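Local atomic coordinates of acyltransferase (Actinoplanes teichomyceticus, PDB entry 4Q38), a protein that probably transfers long acyl chains from acyl-CoA to the sugar of teicoplanin-type glycopeptides, and here binds coenzyme A and a decanoylated glucosamine. Residues 99-104 and 138-143; 196-201 and 240-245. All coordinates share one frame; numbering follows the deposited sequence.

Interaction 1: residues 99-104 and 138-143; sequences RHMGDH and RRFHAE
Met101 lies against one face of the Phe140 ring, and the two side chains run past each other in opposite directions. The methylene does the main touching: Met101 CG sits over the face, 4.0 Å from the ring centroid of Phe140, and makes a CH-pi contact. Met101 SD follows obliquely, 4.4 Å from the same centroid and nearer the root of the ring, where it meets Phe140 CB at 3.7 Å, so the pair is also a Met-aromatic contact. With CG anti to the backbone N (chi1 -174°), the Met101 chain reaches out to the helix, and bends at chi2 and chi3 fold the thioether along it. Phe140 likewise has its CG anti to N (chi1 -177°), which sends the ring out toward the loop. At the far end of the ring, Phe140 CZ meets Gly102 CA at 3.6 Å; Gly102 N stands above the same face as Met101 CG, offset toward the rim. Met101 and Gly102 are the corners of a type II beta turn closed by Asp103 N to His100 O (2.8 Å), and the bare glycine corner lets the ring come close. This surface contact holds the loop after helix 84-98 to the last turns of helix 125-143, where Met101 also rests on Ala136 and Val137, while a backbone bond ties Gly102 to Arg185, beyond helix 177-184.

Interaction 2: residues 196-201 and 240-245; sequences FSLATG and PEHGAR
Residues 196-200, the end of strand 194-200, face a loop that begins with helical backbone angles at 240-242, and the two chains come closest at Leu198 and His242, whose CA atoms are 7.6 Å apart. His242 carries almost everything that crosses the gap. Its CG is anti to the backbone N (chi1 -165°), which extends the imidazole across to the strand. Over one face of the ring lies a single branch of Leu198: CD2 is 3.9 Å from the ring centroid of His242, 18° off the ring normal, a CH-pi contact displaced toward CG, on the rim of the ring. The leucine reaches this place through its end, since its CG is anti to the carbonyl carbon (chi1 -63°). The edge of the ring meets the main chain instead. Ala199 O lies near the ring plane, 3.0 Å from His242 CE1 and 3.1 Å from His242 NE2. His242 NE2 is hydrogen-bonded to His207 O, on the adjoining strand, and this would hold the rotation of the ring. Thr200 adds a looser touch, with CG2 4.3 Å from His242 CE1. Ser197, which with His207 contacts N-acetyl-D-glucosamine in a structure of this enzyme, though that sugar is absent here, points its CB away from the loop, and its OG is hydrogen-bonded to His211 NE2. His242, bonded to the carbonyl of His207, is thus placed as a probable second-shell neighbour of that site. In the GNAT-like domain, strand 194-200 pairs antiparallel with 206-211, and the loop closes the beta-alpha-beta crossover from 206-211 through helix 221-238 to 246-251; Leu198 packs on Phe235 of that helix.

Interaction 1 is a surface contact between a loop and a helix in the N-terminal domain; interaction 2 is partly buried, in the GNAT-like domain, and joins a sheet strand to a loop. Both lay an aliphatic side chain on a ring face, but the first is mainly apolar, with a Met-aromatic contact, whereas the second has a polar ring edge beside backbone carbonyls. Their centres are about 15 Å apart, and they meet through His104, the last residue of 99-104: His104 CB lies 3.3 Å from Leu198 O, and its ring stands edge-to-face to that of His242. The 99-104 loop thus touches parts of both domains.

Interaction 1: residues 99-104 and 138-143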
# COMPACT_ATOMS: atom_id res chain seq x y z
N ARG A 99 8.79 7.56 -13.70
CA ARG A 99 8.25 8.06 -14.96
C ARG A 99 6.79 8.50 -14.79
O ARG A 99 6.27 9.29 -15.59
CB ARG A 99 8.37 7.01 -16.07
CG ARG A 99 7.47 5.80 -15.88
CD ARG A 99 7.44 4.88 -17.09
NE ARG A 99 6.72 3.64 -16.82
CZ ARG A 99 6.59 2.64 -17.68
NH1 ARG A 99 7.14 2.72 -18.89
NH2 ARG A 99 5.92 1.54 -17.35
N HIS A 100 6.12 7.97 -13.77
CA HIS A 100 4.73 8.36 -13.45
C HIS A 100 4.60 9.21 -12.22
O HIS A 100 3.51 9.28 -11.62
CB HIS A 100 3.86 7.12 -13.31
CG HIS A 100 3.72 6.33 -14.58
ND1 HIS A 100 3.38 6.90 -15.76
CD2 HIS A 100 3.85 4.96 -14.83
CE1 HIS A 100 3.31 5.95 -16.72
NE2 HIS A 100 3.60 4.77 -16.15
N MET A 101 5.69 9.85 -11.80
CA MET A 101 5.66 10.73 -10.64
C MET A 101 4.51 11.74 -10.77
O MET A 101 4.40 12.42 -11.80
CB MET A 101 6.99 11.47 -10.49
CG MET A 101 7.11 12.30 -9.23
SD MET A 101 7.12 11.32 -7.71
CE MET A 101 8.73 10.55 -7.82
N GLY A 102 3.66 11.81 -9.75
CA GLY A 102 2.51 12.72 -9.74
C GLY A 102 1.36 12.31 -10.64
O GLY A 102 0.37 13.03 -10.74
N ASP A 103 1.46 11.15 -11.28
CA ASP A 103 0.44 10.72 -12.23
C ASP A 103 -0.46 9.62 -11.66
O ASP A 103 -0.09 8.45 -11.64
CB ASP A 103 1.11 10.31 -13.55
CG ASP A 103 0.10 10.04 -14.68
OD1 ASP A 103 -1.12 10.20 -14.51
OD2 ASP A 103 0.55 9.65 -15.76
N HIS A 104 -1.67 9.99 -11.24
CA HIS A 104 -2.62 9.04 -10.65
C HIS A 104 -3.44 8.33 -11.68
O HIS A 104 -4.19 7.41 -11.37
CB HIS A 104 -3.54 9.75 -9.66
CG HIS A 104 -4.34 10.88 -10.27
ND1 HIS A 104 -3.91 12.15 -10.28
CD2 HIS A 104 -5.56 10.87 -10.93
CE1 HIS A 104 -4.81 12.92 -10.91
NE2 HIS A 104 -5.82 12.14 -11.31
N ARG A 138 10.76 12.63 -2.61
CA ARG A 138 10.99 13.75 -1.70
C ARG A 138 11.21 15.06 -2.48
O ARG A 138 10.78 16.13 -2.03
CB ARG A 138 12.17 13.48 -0.74
CG ARG A 138 11.91 12.43 0.34
CD ARG A 138 10.84 12.88 1.32
NE ARG A 138 11.27 14.04 2.12
CZ ARG A 138 10.49 15.07 2.45
NH1 ARG A 138 9.21 15.13 2.04
NH2 ARG A 138 10.98 16.06 3.17
N ARG A 139 11.85 14.97 -3.64
CA ARG A 139 12.01 16.14 -4.52
C ARG A 139 10.65 16.60 -5.04
O ARG A 139 10.38 17.80 -5.10
CB ARG A 139 12.95 15.85 -5.69
CG ARG A 139 14.42 15.74 -5.30
CD ARG A 139 15.34 15.80 -6.51
NE ARG A 139 15.21 14.64 -7.41
CZ ARG A 139 15.84 13.47 -7.24
NH1 ARG A 139 16.64 13.27 -6.20
NH2 ARG A 139 15.66 12.49 -8.12
N PHE A 140 9.80 15.64 -5.40
CA PHE A 140 8.44 15.95 -5.83
C PHE A 140 7.64 16.62 -4.71
O PHE A 140 6.98 17.63 -4.96
CB PHE A 140 7.72 14.69 -6.37
CG PHE A 140 6.33 14.97 -6.89
CD1 PHE A 140 6.14 15.66 -8.09
CD2 PHE A 140 5.21 14.53 -6.18
CE1 PHE A 140 4.86 15.90 -8.57
CE2 PHE A 140 3.93 14.77 -6.66
CZ PHE A 140 3.75 15.46 -7.85
N HIS A 141 7.71 16.07 -3.49
CA HIS A 141 7.09 16.70 -2.30
C HIS A 141 7.51 18.15 -2.16
O HIS A 141 6.67 19.05 -1.94
CB HIS A 141 7.43 15.95 -1.00
CG HIS A 141 6.80 14.58 -0.89
ND1 HIS A 141 7.25 13.65 -0.02
CD2 HIS A 141 5.74 13.99 -1.58
CE1 HIS A 141 6.51 12.53 -0.13
NE2 HIS A 141 5.58 12.73 -1.09
N ALA A 142 8.81 18.39 -2.27
CA ALA A 142 9.36 19.75 -2.18
C ALA A 142 8.82 20.68 -3.27
O ALA A 142 8.44 21.82 -3.00
CB ALA A 142 10.89 19.71 -2.21
N GLU A 143 8.79 20.18 -4.51
CA GLU A 143 8.28 20.96 -5.65
C GLU A 143 6.80 21.34 -5.46
O GLU A 143 6.37 22.42 -5.87
CB GLU A 143 8.47 20.19 -6.96
CG GLU A 143 9.92 20.06 -7.40
CD GLU A 143 10.14 18.96 -8.43
OE1 GLU A 143 11.30 18.76 -8.85
OE2 GLU A 143 9.16 18.29 -8.82

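Interaction 2: residues 196-201 and 240-245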
# COMPACT_ATOMS: atom_id res chain seq x y z
N PHE A 196 -5.16 9.96 1.95
CA PHE A 196 -5.96 10.40 0.79
C PHE A 196 -5.14 10.30 -0.47
O PHE A 196 -4.00 10.75 -0.51
CB PHE A 196 -6.44 11.85 0.97
CG PHE A 196 -7.37 12.03 2.14
CD1 PHE A 196 -8.74 11.82 2.00
CD2 PHE A 196 -6.88 12.37 3.40
CE1 PHE A 196 -9.60 11.96 3.09
CE2 PHE A 196 -7.73 12.52 4.48
CZ PHE A 196 -9.09 12.30 4.33
N SER A 197 -5.73 9.71 -1.51
CA SER A 197 -5.09 9.63 -2.82
C SER A 197 -5.79 10.51 -3.86
O SER A 197 -7.02 10.61 -3.87
CB SER A 197 -5.09 8.19 -3.33
OG SER A 197 -6.42 7.69 -3.32
N LEU A 198 -5.00 11.14 -4.72
CA LEU A 198 -5.53 11.80 -5.91
C LEU A 198 -6.17 10.72 -6.77
O LEU A 198 -5.56 9.70 -7.06
CB LEU A 198 -4.42 12.48 -6.70
CG LEU A 198 -3.65 13.62 -6.04
CD1 LEU A 198 -2.34 13.86 -6.78
CD2 LEU A 198 -4.50 14.88 -6.04
N ALA A 199 -7.43 10.92 -7.14
CA ALA A 199 -8.16 9.91 -7.90
C ALA A 199 -9.15 10.55 -8.86
O ALA A 199 -9.48 11.72 -8.73
CB ALA A 199 -8.88 8.96 -6.95
N THR A 200 -9.61 9.77 -9.83
CA THR A 200 -10.67 10.22 -10.73
C THR A 200 -11.68 9.11 -10.95
O THR A 200 -11.31 7.93 -11.01
CB THR A 200 -10.13 10.64 -12.11
OG1 THR A 200 -9.46 9.52 -12.70
CG2 THR A 200 -9.16 11.82 -11.99
N GLY A 201 -12.95 9.47 -11.07
CA GLY A 201 -13.96 8.48 -11.38
C GLY A 201 -13.82 8.02 -12.83
O GLY A 201 -12.96 8.52 -13.57
N PRO A 240 -3.81 22.27 -6.64
CA PRO A 240 -5.01 23.09 -6.86
C PRO A 240 -5.72 22.69 -8.15
O PRO A 240 -6.92 22.91 -8.27
CB PRO A 240 -4.46 24.52 -6.98
CG PRO A 240 -3.03 24.35 -7.34
CD PRO A 240 -2.58 23.08 -6.69
N GLU A 241 -5.00 22.08 -9.08
CA GLU A 241 -5.60 21.65 -10.35
C GLU A 241 -6.59 20.49 -10.18
O GLU A 241 -7.39 20.22 -11.07
CB GLU A 241 -4.52 21.27 -11.37
CG GLU A 241 -3.75 19.99 -11.04
CD GLU A 241 -2.65 20.19 -10.00
OE1 GLU A 241 -2.44 21.32 -9.53
OE2 GLU A 241 -1.99 19.20 -9.64
N HIS A 242 -6.52 19.79 -9.04
CA HIS A 242 -7.35 18.60 -8.86
C HIS A 242 -8.79 18.94 -8.58
O HIS A 242 -9.67 18.58 -9.35
CB HIS A 242 -6.77 17.64 -7.82
CG HIS A 242 -7.39 16.26 -7.86
ND1 HIS A 242 -7.26 15.45 -8.93
CD2 HIS A 242 -8.16 15.57 -6.92
CE1 HIS A 242 -7.91 14.29 -8.69
NE2 HIS A 242 -8.45 14.36 -7.46
N GLY A 243 -9.04 19.65 -7.48
CA GLY A 243 -10.37 20.18 -7.17
C GLY A 243 -11.45 19.19 -6.73
O GLY A 243 -12.62 19.40 -6.99
N ALA A 244 -11.06 18.12 -6.03
CA ALA A 244 -12.04 17.16 -5.51
C ALA A 244 -12.95 17.80 -4.46
O ALA A 244 -12.50 18.63 -3.66
CB ALA A 244 -11.32 15.96 -4.90
N ARG A 245 -14.21 17.38 -4.44
CA ARG A 245 -15.16 17.80 -3.40
C ARG A 245 -15.61 16.64 -2.51
O ARG A 245 -16.19 16.86 -1.44
CB ARG A 245 -16.39 18.47 -4.03
CG ARG A 245 -16.07 19.76 -4.78
CD ARG A 245 -15.47 20.82 -3.87
NE ARG A 245 -16.27 20.99 -2.66
CZ ARG A 245 -17.15 21.96 -2.45
NH1 ARG A 245 -17.35 22.91 -3.37
NH2 ARG A 245 -17.82 22.01 -1.31